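Local coordinates for protein methylmalonate-semialdehyde dehydrogenase (Oceanimonas doudoroffii, PDB 4ZZ7) that catalyses the NAD-dependent, acylating oxidation of methylmalonate semialdehyde, using coenzyme A as acyl acceptor, as a member of the aldehyde dehydrogenase family, at residues 140-145 with 474-479; 221-226 with 242-247; 231-236 with 458-463. All coordinates share one frame; numbering follows the deposited sequence.

Contact 1. Residues 140-145 with 474-479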
loop_
_atom_site.group_PDB
_atom_site.type_symbol
_atom_site.label_atom_id
_atom_site.label_comp_id
_atom_site.label_asym_id
_atom_site.label_seq_id
_atom_site.Cartn_x
_atom_site.Cartn_y
_atom_site.Cartn_z
ATOM N N GLN A 140 -5.365 -15.358 3.932
ATOM C CA GLN A 140 -6.451 -16.202 4.384
ATOM C C GLN A 140 -6.311 -16.469 5.852
ATOM O O GLN A 140 -5.239 -16.245 6.421
ATOM C CB GLN A 140 -6.451 -17.496 3.603
ATOM C CG GLN A 140 -6.721 -17.241 2.138
ATOM C CD GLN A 140 -7.012 -18.492 1.356
ATOM O OE1 GLN A 140 -6.795 -19.614 1.822
ATOM N NE2 GLN A 140 -7.518 -18.305 0.150
ATOM N N PRO A 141 -7.390 -16.952 6.480
ATOM C CA PRO A 141 -7.327 -17.109 7.926
ATOM C C PRO A 141 -6.484 -18.304 8.399
ATOM O O PRO A 141 -6.349 -19.291 7.686
ATOM C CB PRO A 141 -8.798 -17.265 8.322
ATOM C CG PRO A 141 -9.578 -16.753 7.152
ATOM C CD PRO A 141 -8.758 -17.155 5.980
ATOM N N MET A 142 -5.933 -18.174 9.601
ATOM C CA MET A 142 -5.161 -19.226 10.246
ATOM C C MET A 142 -6.038 -20.412 10.703
ATOM O O MET A 142 -5.774 -21.580 10.377
ATOM C CB MET A 142 -4.422 -18.645 11.461
ATOM C CG MET A 142 -3.390 -17.554 11.152
ATOM S SD MET A 142 -2.082 -18.144 10.051
ATOM C CE MET A 142 -1.227 -19.410 11.010
ATOM N N GLY A 143 -7.076 -20.106 11.464
ATOM C CA GLY A 143 -7.883 -21.139 12.100
ATOM C C GLY A 143 -8.239 -20.708 13.490
ATOM O O GLY A 143 -8.833 -19.650 13.651
ATOM N N VAL A 144 -7.864 -21.523 14.480
ATOM C CA VAL A 144 -8.097 -21.184 15.888
ATOM C C VAL A 144 -6.867 -20.479 16.382
ATOM O O VAL A 144 -5.743 -20.958 16.206
ATOM C CB VAL A 144 -8.395 -22.390 16.807
ATOM C CG1 VAL A 144 -8.664 -21.913 18.227
ATOM C CG2 VAL A 144 -9.609 -23.186 16.326
ATOM N N VAL A 145 -7.113 -19.334 17.010
ATOM C CA VAL A 145 -6.070 -18.440 17.468
ATOM C C VAL A 145 -6.244 -18.226 18.938
ATOM O O VAL A 145 -7.371 -18.054 19.403
ATOM C CB VAL A 145 -6.166 -17.082 16.781
ATOM C CG1 VAL A 145 -5.118 -16.124 17.347
ATOM C CG2 VAL A 145 -5.943 -17.257 15.288
ATOM N N TYR A 474 -2.441 -12.491 12.029
ATOM C CA TYR A 474 -3.668 -13.282 12.078
ATOM C C TYR A 474 -4.084 -13.839 10.723
ATOM O O TYR A 474 -5.166 -14.398 10.603
ATOM C CB TYR A 474 -4.814 -12.487 12.729
ATOM C CG TYR A 474 -4.544 -12.129 14.164
ATOM C CD1 TYR A 474 -4.018 -13.052 15.028
ATOM C CD2 TYR A 474 -4.843 -10.870 14.666
ATOM C CE1 TYR A 474 -3.764 -12.731 16.340
ATOM C CE2 TYR A 474 -4.599 -10.547 15.979
ATOM C CZ TYR A 474 -4.052 -11.495 16.808
ATOM O OH TYR A 474 -3.766 -11.259 18.128
ATOM N N THR A 475 -3.240 -13.711 9.710
ATOM C CA THR A 475 -3.501 -14.411 8.446
ATOM C C THR A 475 -2.283 -15.130 7.900
ATOM O O THR A 475 -1.157 -14.918 8.381
ATOM C CB THR A 475 -3.964 -13.446 7.346
ATOM O OG1 THR A 475 -2.894 -12.544 7.029
ATOM C CG2 THR A 475 -5.238 -12.705 7.779
ATOM N N LYS A 476 -2.519 -15.964 6.882
ATOM C CA LYS A 476 -1.419 -16.600 6.134
ATOM C C LYS A 476 -1.477 -16.291 4.639
ATOM O O LYS A 476 -2.541 -16.300 4.013
ATOM C CB LYS A 476 -1.317 -18.103 6.393
ATOM C CG LYS A 476 -2.634 -18.808 6.482
ATOM C CD LYS A 476 -2.422 -20.263 6.794
ATOM C CE LYS A 476 -3.765 -20.993 6.806
ATOM N NZ LYS A 476 -3.619 -22.472 6.961
ATOM N N ARG A 477 -0.302 -15.994 4.095
ATOM C CA ARG A 477 -0.156 -15.600 2.710
ATOM C C ARG A 477 -0.278 -16.792 1.787
ATOM O O ARG A 477 0.398 -17.804 1.943
ATOM C CB ARG A 477 1.186 -14.947 2.490
ATOM C CG ARG A 477 1.411 -14.571 1.051
ATOM C CD ARG A 477 2.842 -14.152 0.810
ATOM N NE ARG A 477 3.080 -12.802 1.302
ATOM C CZ ARG A 477 2.857 -11.685 0.618
ATOM N NH1 ARG A 477 2.393 -11.707 -0.633
ATOM N NH2 ARG A 477 3.115 -10.526 1.189
ATOM N N LYS A 478 -1.151 -16.650 0.809
ATOM C CA LYS A 478 -1.306 -17.628 -0.255
ATOM C C LYS A 478 -1.036 -16.908 -1.567
ATOM O O LYS A 478 -1.556 -15.817 -1.813
ATOM C CB LYS A 478 -2.730 -18.217 -0.253
ATOM C CG LYS A 478 -3.001 -19.195 -1.390
ATOM C CD LYS A 478 -4.400 -19.789 -1.363
ATOM C CE LYS A 478 -4.538 -20.945 -0.368
ATOM N NZ LYS A 478 -5.870 -21.618 -0.498
ATOM N N THR A 479 -0.236 -17.514 -2.421
ATOM C CA THR A 479 -0.038 -16.946 -3.730
ATOM C C THR A 479 -0.595 -17.907 -4.761
ATOM O O THR A 479 -0.273 -19.120 -4.764
ATOM C CB THR A 479 1.430 -16.650 -3.982
ATOM O OG1 THR A 479 1.946 -15.888 -2.877
ATOM C CG2 THR A 479 1.591 -15.878 -5.280
#
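Gln140 pairs with Lys476 as an antiparallel, hydrogen-bonded couple: Gln140 N reaches Lys476 O at 3.0 Å, and Lys476 N returns to Gln140 O at 2.8 Å. The glutamine chain, extended beyond CG, leads to Lys478, whose NZ gives a weak bond to Gln140 OE1 at 3.2 Å. An amide suits this place because its two ends serve different partners; NE2 donates to Glu138 and to Asp430 O of the second subunit. Lys478 NZ also donates there, to the carbonyls of Ser429 and Ile432 of that subunit. Pro141, having no N-H to offer, points its CB away from 474-479, while its carbonyl O lies 3.2 Å from Lys476 CE. Met142 folds back on itself, and a chi2 of -60° places SD 3.7 Å from Lys476 CG; a flexible thioether can lie across the methylenes of a lysine. Val145 closes the segment with CG1, 3.8 Å from Tyr474 CE1, the two side chains crossing at about a right angle. The contact thus stands where strand 133-141, paired with strand 475-483, passes into strand 144-148 of the mixed NAD-binding sheet, with helix 42-61 packed on Pro141 and Val144 and helix 467-473 ending just before Tyr474.

Contact 2. Residues 221-226 with 242-247. With NAD (nicotinamide-adenine-dinucleotide), chain M.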
loop_
_atom_site.group_PDB
_atom_site.type_symbol
_atom_site.label_atom_id
_atom_site.label_comp_id
_atom_site.label_asym_id
_atom_site.label_seq_id
_atom_site.Cartn_x
_atom_site.Cartn_y
_atom_site.Cartn_z
ATOM N N LYS A 221 -3.278 -22.540 15.941
ATOM C CA LYS A 221 -2.349 -22.198 14.898
ATOM C C LYS A 221 -1.561 -20.908 15.121
ATOM O O LYS A 221 -0.628 -20.652 14.370
ATOM C CB LYS A 221 -3.112 -22.090 13.581
ATOM C CG LYS A 221 -3.075 -23.361 12.752
ATOM C CD LYS A 221 -4.077 -24.388 13.211
ATOM C CE LYS A 221 -3.531 -25.811 13.064
ATOM N NZ LYS A 221 -3.283 -26.256 11.664
ATOM N N ALA A 222 -1.932 -20.086 16.102
ATOM C CA ALA A 222 -1.176 -18.867 16.399
ATOM C C ALA A 222 -1.414 -18.402 17.813
ATOM O O ALA A 222 -2.523 -18.500 18.320
ATOM C CB ALA A 222 -1.547 -17.755 15.424
ATOM N N VAL A 223 -0.383 -17.852 18.434
ATOM C CA VAL A 223 -0.481 -17.396 19.816
ATOM C C VAL A 223 0.006 -15.951 20.001
ATOM O O VAL A 223 1.176 -15.656 19.761
ATOM C CB VAL A 223 0.323 -18.335 20.738
ATOM C CG1 VAL A 223 0.213 -17.888 22.198
ATOM C CG2 VAL A 223 -0.150 -19.780 20.557
ATOM N N SER A 224 -0.897 -15.076 20.448
ATOM C CA SER A 224 -0.568 -13.684 20.840
ATOM C C SER A 224 -0.448 -13.557 22.364
ATOM O O SER A 224 -1.452 -13.664 23.083
ATOM C CB SER A 224 -1.652 -12.708 20.355
ATOM O OG SER A 224 -1.615 -12.509 18.949
ATOM N N PHE A 225 0.777 -13.336 22.849
ATOM C CA PHE A 225 1.020 -13.156 24.283
ATOM C C PHE A 225 1.436 -11.754 24.549
ATOM O O PHE A 225 2.235 -11.209 23.803
ATOM C CB PHE A 225 2.125 -14.070 24.828
ATOM C CG PHE A 225 2.433 -13.838 26.294
ATOM C CD1 PHE A 225 1.642 -14.381 27.266
ATOM C CD2 PHE A 225 3.507 -13.047 26.686
ATOM C CE1 PHE A 225 1.906 -14.148 28.602
ATOM C CE2 PHE A 225 3.778 -12.812 28.023
ATOM C CZ PHE A 225 2.977 -13.363 28.981
ATOM N N VAL A 226 0.894 -11.200 25.637
ATOM C CA VAL A 226 1.301 -9.904 26.197
ATOM C C VAL A 226 1.488 -10.121 27.701
ATOM O O VAL A 226 0.607 -10.652 28.365
ATOM C CB VAL A 226 0.246 -8.799 25.925
ATOM C CG1 VAL A 226 0.593 -7.501 26.635
ATOM C CG2 VAL A 226 0.162 -8.534 24.440
ATOM N N ASN A 242 6.410 -26.146 19.283
ATOM C CA ASN A 242 5.212 -26.849 18.777
ATOM C C ASN A 242 4.730 -26.348 17.387
ATOM O O ASN A 242 3.527 -26.432 17.063
ATOM C CB ASN A 242 4.082 -26.777 19.801
ATOM C CG ASN A 242 4.364 -27.614 21.047
ATOM O OD1 ASN A 242 3.646 -28.572 21.345
ATOM N ND2 ASN A 242 5.401 -27.252 21.786
ATOM N N GLY A 243 5.675 -25.808 16.593
ATOM C CA GLY A 243 5.454 -25.446 15.179
ATOM C C GLY A 243 4.650 -24.175 14.869
ATOM O O GLY A 243 4.859 -23.541 13.807
ATOM N N LYS A 244 3.730 -23.806 15.773
ATOM C CA LYS A 244 2.884 -22.614 15.603
ATOM C C LYS A 244 3.570 -21.248 15.833
ATOM O O LYS A 244 4.423 -21.083 16.707
ATOM C CB LYS A 244 1.627 -22.704 16.460
ATOM C CG LYS A 244 1.876 -22.529 17.952
ATOM C CD LYS A 244 0.771 -23.173 18.779
ATOM C CE LYS A 244 0.817 -24.688 18.709
ATOM N NZ LYS A 244 -0.392 -25.264 19.329
ATOM N N ARG A 245 3.149 -20.282 15.009
ATOM C CA ARG A 245 3.659 -18.932 15.035
ATOM C C ARG A 245 3.257 -18.242 16.327
ATOM O O ARG A 245 2.297 -18.659 16.991
ATOM C CB ARG A 245 3.129 -18.160 13.847
ATOM C CG ARG A 245 1.615 -18.055 13.788
ATOM C CD ARG A 245 1.151 -17.038 12.758
ATOM N NE ARG A 245 1.331 -17.478 11.375
ATOM C CZ ARG A 245 1.097 -16.720 10.303
ATOM N NH1 ARG A 245 0.650 -15.465 10.427
ATOM N NH2 ARG A 245 1.299 -17.223 9.087
ATOM N N CYS A 246 3.978 -17.177 16.668
ATOM C CA CYS A 246 3.805 -16.521 17.954
ATOM C C CYS A 246 4.363 -15.102 17.934
ATOM O O CYS A 246 5.292 -14.792 17.186
ATOM C CB CYS A 246 4.492 -17.354 19.066
ATOM S SG CYS A 246 4.447 -16.696 20.770
ATOM N N GLN A 247 3.753 -14.248 18.758
ATOM C CA GLN A 247 4.258 -12.908 19.087
ATOM C C GLN A 247 4.106 -12.778 20.610
ATOM O O GLN A 247 3.006 -12.925 21.151
ATOM C CB GLN A 247 3.504 -11.786 18.321
ATOM C CG GLN A 247 1.982 -11.725 18.576
ATOM C CD GLN A 247 1.160 -10.739 17.726
ATOM O OE1 GLN A 247 -0.077 -10.701 17.851
ATOM N NE2 GLN A 247 1.817 -9.928 16.891
HETATM P PA NAD M . 2.603 -12.228 33.364
HETATM O O1A NAD M . 2.504 -12.960 34.700
HETATM O O2A NAD M . 3.923 -12.094 32.624
HETATM O O5B NAD M . 1.605 -12.955 32.311
HETATM C C5B NAD M . 0.216 -12.623 32.166
HETATM C C4B NAD M . -0.583 -13.788 31.582
HETATM O O4B NAD M . 0.235 -14.955 31.469
HETATM C C3B NAD M . -1.781 -14.199 32.433
HETATM O O3B NAD M . -2.885 -14.436 31.557
HETATM C C2B NAD M . -1.319 -15.439 33.194
HETATM O O2B NAD M . -2.271 -16.478 33.439
HETATM C C1B NAD M . -0.236 -16.019 32.304
HETATM N N9A NAD M . 0.886 -16.628 33.080
HETATM C C8A NAD M . 1.438 -16.135 34.227
HETATM N N7A NAD M . 2.445 -16.929 34.648
HETATM C C5A NAD M . 2.555 -17.960 33.773
HETATM C C6A NAD M . 3.423 -19.167 33.645
HETATM N N6A NAD M . 4.384 -19.405 34.563
HETATM N N1A NAD M . 3.218 -19.995 32.585
HETATM C C2A NAD M . 2.241 -19.753 31.659
HETATM N N3A NAD M . 1.419 -18.683 31.700
HETATM C C4A NAD M . 1.522 -17.768 32.723
HETATM O O3 NAD M . 1.966 -10.726 33.532
HETATM P PN NAD M . 1.061 -10.105 34.749
HETATM O O1N NAD M . -0.352 -10.696 34.745
HETATM O O2N NAD M . 1.824 -9.994 36.076
HETATM O O5D NAD M . 1.006 -8.632 34.112
HETATM C C5D NAD M . 2.131 -7.746 34.241
HETATM C C4D NAD M . 3.103 -7.730 33.043
HETATM O O4D NAD M . 2.541 -7.246 31.802
HETATM C C3D NAD M . 4.295 -6.801 33.331
HETATM O O3D NAD M . 5.467 -7.558 33.651
HETATM C C2D NAD M . 4.496 -5.932 32.080
HETATM O O2D NAD M . 5.868 -5.879 31.675
HETATM C C1D NAD M . 3.599 -6.612 31.061
HETATM N N1N NAD M . 3.065 -5.747 30.014
HETATM C C2N NAD M . 3.683 -5.784 28.826
HETATM C C3N NAD M . 3.231 -5.002 27.768
HETATM C C7N NAD M . 3.909 -4.978 26.418
HETATM O O7N NAD M . 5.114 -4.754 26.257
HETATM N N7N NAD M . 3.121 -5.167 25.374
HETATM C C4N NAD M . 2.105 -4.208 27.953
HETATM C C5N NAD M . 1.466 -4.183 29.186
HETATM C C6N NAD M . 1.974 -4.978 30.216
#
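Val223 and Cys246 sit side by side on two parallel neighbouring strands, 220-226 and 245-249, which helix 229-241 joins into a beta-alpha-beta unit of the Rossmann-type NAD-binding domain. The short strand axes run 4.9 Å apart and only 11° from parallel. Backbone bonds carry the pairing. Val223 uses both its backbone polar atoms on the same neighbouring strand, N donating to Arg245 O and O accepting from Gln247 N, each at 3.1 Å; Phe225 N then donates to Gln247 O at 2.8 Å.

Apolar contacts fill the two faces. On the face of Val223 and Cys246, the valine's CG2 meets Lys244 CD at 3.9 Å, so the lysine spends its methylenes on the core while NZ goes on to the carbonyls of Leu215 and Val220. A beta-branched valine and a small thiol are compact enough to lie beneath helix 229-241. On the other face, Ala222 CB rests on Arg245 CG at 3.6 Å; a methyl leaves room for the long arginine chain, whose NH1 reaches Phe473 O.

Contacts with the cofactor gather at the C-terminal end of strand 220-226, as in other Rossmann-type folds. Phe225, with CG anti to its backbone N (chi1 177°), presents the edge of its ring to the adenosine ribose, while Val226 CG1 touches the nicotinamide carboxamide.

One polar pair of side chains lies buried among these groups. The Ser224 hydroxyl also meets the phenol of Tyr474, while Gln247 NE2 donates to Leu463 O. Between them, Ser224 OG donates in the carbonyl plane onto a lone pair of Gln247 OE1, at 2.6 Å.

Contact 3. Residues 231-236 with 458-463. With NAD (nicotinamide-adenine-dinucleotide), chain M.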
loop_
_atom_site.group_PDB
_atom_site.type_symbol
_atom_site.label_atom_id
_atom_site.label_comp_id
_atom_site.label_asym_id
_atom_site.label_seq_id
_atom_site.Cartn_x
_atom_site.Cartn_y
_atom_site.Cartn_z
ATOM N N ILE A 231 7.948 -14.767 31.105
ATOM C CA ILE A 231 6.834 -15.581 30.569
ATOM C C ILE A 231 6.673 -15.422 29.054
ATOM O O ILE A 231 6.364 -16.381 28.358
ATOM C CB ILE A 231 5.505 -15.206 31.254
ATOM C CG1 ILE A 231 5.632 -15.352 32.779
ATOM C CG2 ILE A 231 4.345 -16.031 30.724
ATOM C CD1 ILE A 231 6.118 -16.710 33.268
ATOM N N ALA A 232 6.868 -14.216 28.541
ATOM C CA ALA A 232 6.881 -14.017 27.086
ATOM C C ALA A 232 7.870 -14.962 26.420
ATOM O O ALA A 232 7.527 -15.608 25.420
ATOM C CB ALA A 232 7.231 -12.578 26.721
ATOM N N GLU A 233 9.078 -15.029 26.995
ATOM C CA GLU A 233 10.143 -15.918 26.513
ATOM C C GLU A 233 9.735 -17.372 26.563
ATOM O O GLU A 233 10.025 -18.112 25.639
ATOM C CB GLU A 233 11.405 -15.753 27.341
ATOM C CG GLU A 233 12.655 -16.296 26.677
ATOM C CD GLU A 233 13.873 -16.237 27.593
ATOM O OE1 GLU A 233 13.738 -15.972 28.811
ATOM O OE2 GLU A 233 14.993 -16.476 27.101
ATOM N N TYR A 234 9.084 -17.769 27.658
ATOM C CA TYR A 234 8.586 -19.124 27.822
ATOM C C TYR A 234 7.568 -19.424 26.724
ATOM O O TYR A 234 7.684 -20.423 26.002
ATOM C CB TYR A 234 7.987 -19.337 29.228
ATOM C CG TYR A 234 7.208 -20.617 29.323
ATOM C CD1 TYR A 234 7.840 -21.816 29.538
ATOM C CD2 TYR A 234 5.834 -20.628 29.132
ATOM C CE1 TYR A 234 7.132 -23.010 29.569
ATOM C CE2 TYR A 234 5.110 -21.810 29.170
ATOM C CZ TYR A 234 5.766 -23.012 29.380
ATOM O OH TYR A 234 5.068 -24.221 29.416
ATOM N N ILE A 235 6.583 -18.531 26.601
ATOM C CA ILE A 235 5.472 -18.702 25.635
ATOM C C ILE A 235 6.004 -18.763 24.210
ATOM O O ILE A 235 5.603 -19.635 23.459
ATOM C CB ILE A 235 4.438 -17.552 25.665
ATOM C CG1 ILE A 235 3.769 -17.413 27.033
ATOM C CG2 ILE A 235 3.376 -17.763 24.595
ATOM C CD1 ILE A 235 2.708 -18.441 27.356
ATOM N N TYR A 236 6.882 -17.821 23.853
ATOM C CA TYR A 236 7.543 -17.823 22.539
ATOM C C TYR A 236 8.327 -19.115 22.249
ATOM O O TYR A 236 8.233 -19.690 21.147
ATOM C CB TYR A 236 8.485 -16.620 22.387
ATOM C CG TYR A 236 8.901 -16.356 20.948
ATOM C CD1 TYR A 236 7.986 -15.853 20.023
ATOM C CD2 TYR A 236 10.201 -16.627 20.502
ATOM C CE1 TYR A 236 8.349 -15.616 18.704
ATOM C CE2 TYR A 236 10.572 -16.392 19.177
ATOM C CZ TYR A 236 9.640 -15.886 18.279
ATOM O OH TYR A 236 9.959 -15.657 16.950
ATOM N N SER A 458 12.023 -6.642 25.092
ATOM C CA SER A 458 10.603 -6.272 25.258
ATOM C C SER A 458 9.619 -6.985 24.288
ATOM O O SER A 458 8.406 -6.912 24.465
ATOM C CB SER A 458 10.434 -4.740 25.142
ATOM O OG SER A 458 11.183 -4.040 26.134
ATOM N N LEU A 459 10.143 -7.647 23.260
ATOM C CA LEU A 459 9.320 -8.335 22.269
ATOM C C LEU A 459 10.013 -9.533 21.607
ATOM O O LEU A 459 11.159 -9.445 21.149
ATOM C CB LEU A 459 8.905 -7.337 21.183
ATOM C CG LEU A 459 7.834 -7.827 20.210
ATOM C CD1 LEU A 459 6.958 -6.674 19.800
ATOM C CD2 LEU A 459 8.429 -8.500 18.974
ATOM N N PHE A 460 9.290 -10.641 21.532
ATOM C CA PHE A 460 9.755 -11.815 20.819
ATOM C C PHE A 460 8.861 -12.029 19.604
ATOM O O PHE A 460 7.655 -12.185 19.725
ATOM C CB PHE A 460 9.770 -13.052 21.727
ATOM C CG PHE A 460 10.630 -12.903 22.953
ATOM C CD1 PHE A 460 10.109 -12.376 24.118
ATOM C CD2 PHE A 460 11.942 -13.298 22.952
ATOM C CE1 PHE A 460 10.892 -12.237 25.258
ATOM C CE2 PHE A 460 12.733 -13.162 24.088
ATOM C CZ PHE A 460 12.213 -12.634 25.239
ATOM N N GLY A 461 9.479 -12.001 18.429
ATOM C CA GLY A 461 8.796 -12.183 17.148
ATOM C C GLY A 461 9.208 -11.132 16.125
ATOM O O GLY A 461 10.117 -10.315 16.367
ATOM N N ASP A 462 8.522 -11.157 14.982
ATOM C CA ASP A 462 8.738 -10.190 13.893
ATOM C C ASP A 462 7.502 -9.400 13.453
ATOM O O ASP A 462 7.624 -8.534 12.586
ATOM C CB ASP A 462 9.381 -10.882 12.674
ATOM C CG ASP A 462 8.634 -12.136 12.228
ATOM O OD1 ASP A 462 7.426 -12.220 12.488
ATOM O OD2 ASP A 462 9.262 -13.045 11.642
ATOM N N LEU A 463 6.335 -9.689 14.021
ATOM C CA LEU A 463 5.127 -8.914 13.761
ATOM C C LEU A 463 4.589 -8.400 15.076
ATOM O O LEU A 463 4.419 -9.167 16.026
ATOM C CB LEU A 463 4.053 -9.768 13.092
ATOM C CG LEU A 463 4.382 -10.149 11.664
ATOM C CD1 LEU A 463 3.430 -11.221 11.198
ATOM C CD2 LEU A 463 4.314 -8.944 10.746
HETATM P PA NAD M . 2.603 -12.228 33.364
HETATM O O1A NAD M . 2.504 -12.960 34.700
HETATM O O2A NAD M . 3.923 -12.094 32.624
HETATM O O5B NAD M . 1.605 -12.955 32.311
HETATM C C5B NAD M . 0.216 -12.623 32.166
HETATM C C4B NAD M . -0.583 -13.788 31.582
HETATM O O4B NAD M . 0.235 -14.955 31.469
HETATM C C3B NAD M . -1.781 -14.199 32.433
HETATM O O3B NAD M . -2.885 -14.436 31.557
HETATM C C2B NAD M . -1.319 -15.439 33.194
HETATM O O2B NAD M . -2.271 -16.478 33.439
HETATM C C1B NAD M . -0.236 -16.019 32.304
HETATM N N9A NAD M . 0.886 -16.628 33.080
HETATM C C8A NAD M . 1.438 -16.135 34.227
HETATM N N7A NAD M . 2.445 -16.929 34.648
HETATM C C5A NAD M . 2.555 -17.960 33.773
HETATM C C6A NAD M . 3.423 -19.167 33.645
HETATM N N6A NAD M . 4.384 -19.405 34.563
HETATM N N1A NAD M . 3.218 -19.995 32.585
HETATM C C2A NAD M . 2.241 -19.753 31.659
HETATM N N3A NAD M . 1.419 -18.683 31.700
HETATM C C4A NAD M . 1.522 -17.768 32.723
HETATM O O3 NAD M . 1.966 -10.726 33.532
HETATM P PN NAD M . 1.061 -10.105 34.749
HETATM O O1N NAD M . -0.352 -10.696 34.745
HETATM O O2N NAD M . 1.824 -9.994 36.076
HETATM O O5D NAD M . 1.006 -8.632 34.112
HETATM C C5D NAD M . 2.131 -7.746 34.241
HETATM C C4D NAD M . 3.103 -7.730 33.043
HETATM O O4D NAD M . 2.541 -7.246 31.802
HETATM C C3D NAD M . 4.295 -6.801 33.331
HETATM O O3D NAD M . 5.467 -7.558 33.651
HETATM C C2D NAD M . 4.496 -5.932 32.080
HETATM O O2D NAD M . 5.868 -5.879 31.675
HETATM C C1D NAD M . 3.599 -6.612 31.061
HETATM N N1N NAD M . 3.065 -5.747 30.014
HETATM C C2N NAD M . 3.683 -5.784 28.826
HETATM C C3N NAD M . 3.231 -5.002 27.768
HETATM C C7N NAD M . 3.909 -4.978 26.418
HETATM O O7N NAD M . 5.114 -4.754 26.257
HETATM N N7N NAD M . 3.121 -5.167 25.374
HETATM C C4N NAD M . 2.105 -4.208 27.953
HETATM C C5N NAD M . 1.466 -4.183 29.186
HETATM C C6N NAD M . 1.974 -4.978 30.216
HETATM O O HOH W 1 9.948 -14.723 13.943
#
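Phe460 and Tyr236 meet with the phenylalanine's CB over one face of the tyrosine ring, 3.8 Å from the ring centroid, in a CH-pi contact. The Phe460 ring goes on to the helix backbone: Glu233 CA stands over one of its faces, 4.2 Å from the centroid, and Ala232 CB is 3.9 Å from Phe460 CD1. A methyl suits Ala232 because it lets the helix come close, and Glu233 contributes its methylenes while OE2 forms a salt bridge with Arg237.

Tyr236, its CG anti to the backbone N (chi1 -164°), extends beyond Phe460 until OH lies 3.7 Å from Gly461 CA. Gly461 has backbone angles that would jam a side chain against the carbonyl of Phe460. A water joins Tyr236 OH, at 3.1 Å, to Asp462 OD2. An alanine in place of Tyr236 would probably cost Phe460 CB the ring face it packs on and leave this water without its phenol partner.

Farther out, the Phe460 backbone pairs with Ala248, making strand 459-460 the edge strand of the sheet, next to 245-249. Direct contact is therefore apolar and CH-pi, the one polar link between the segments passing through a water and weak at its Asp462 end.

In the fold
Contacts 1 and 2 have centres about 13 Å apart, contacts 2 and 3 only about 9 Å, and contacts 1 and 3 about 20 Å. All reach one mixed sheet, in which strands 144-148, 220-226, 245-249 and 459-460 are successive neighbours. Along the chain, 140-145 comes first and 474-479 last, enclosing the others; contacts 2 and 3 interlock, since 231-236 falls between the segments of contact 2 and 458-463 follows both. Contact 1 ties the sheet to the antiparallel arm formed by strands 123-126, 133-141 and 475-483, while contacts 2 and 3 touch NAD. All three also touch the second subunit, so cofactor-binding domain and subunit interface share one framework.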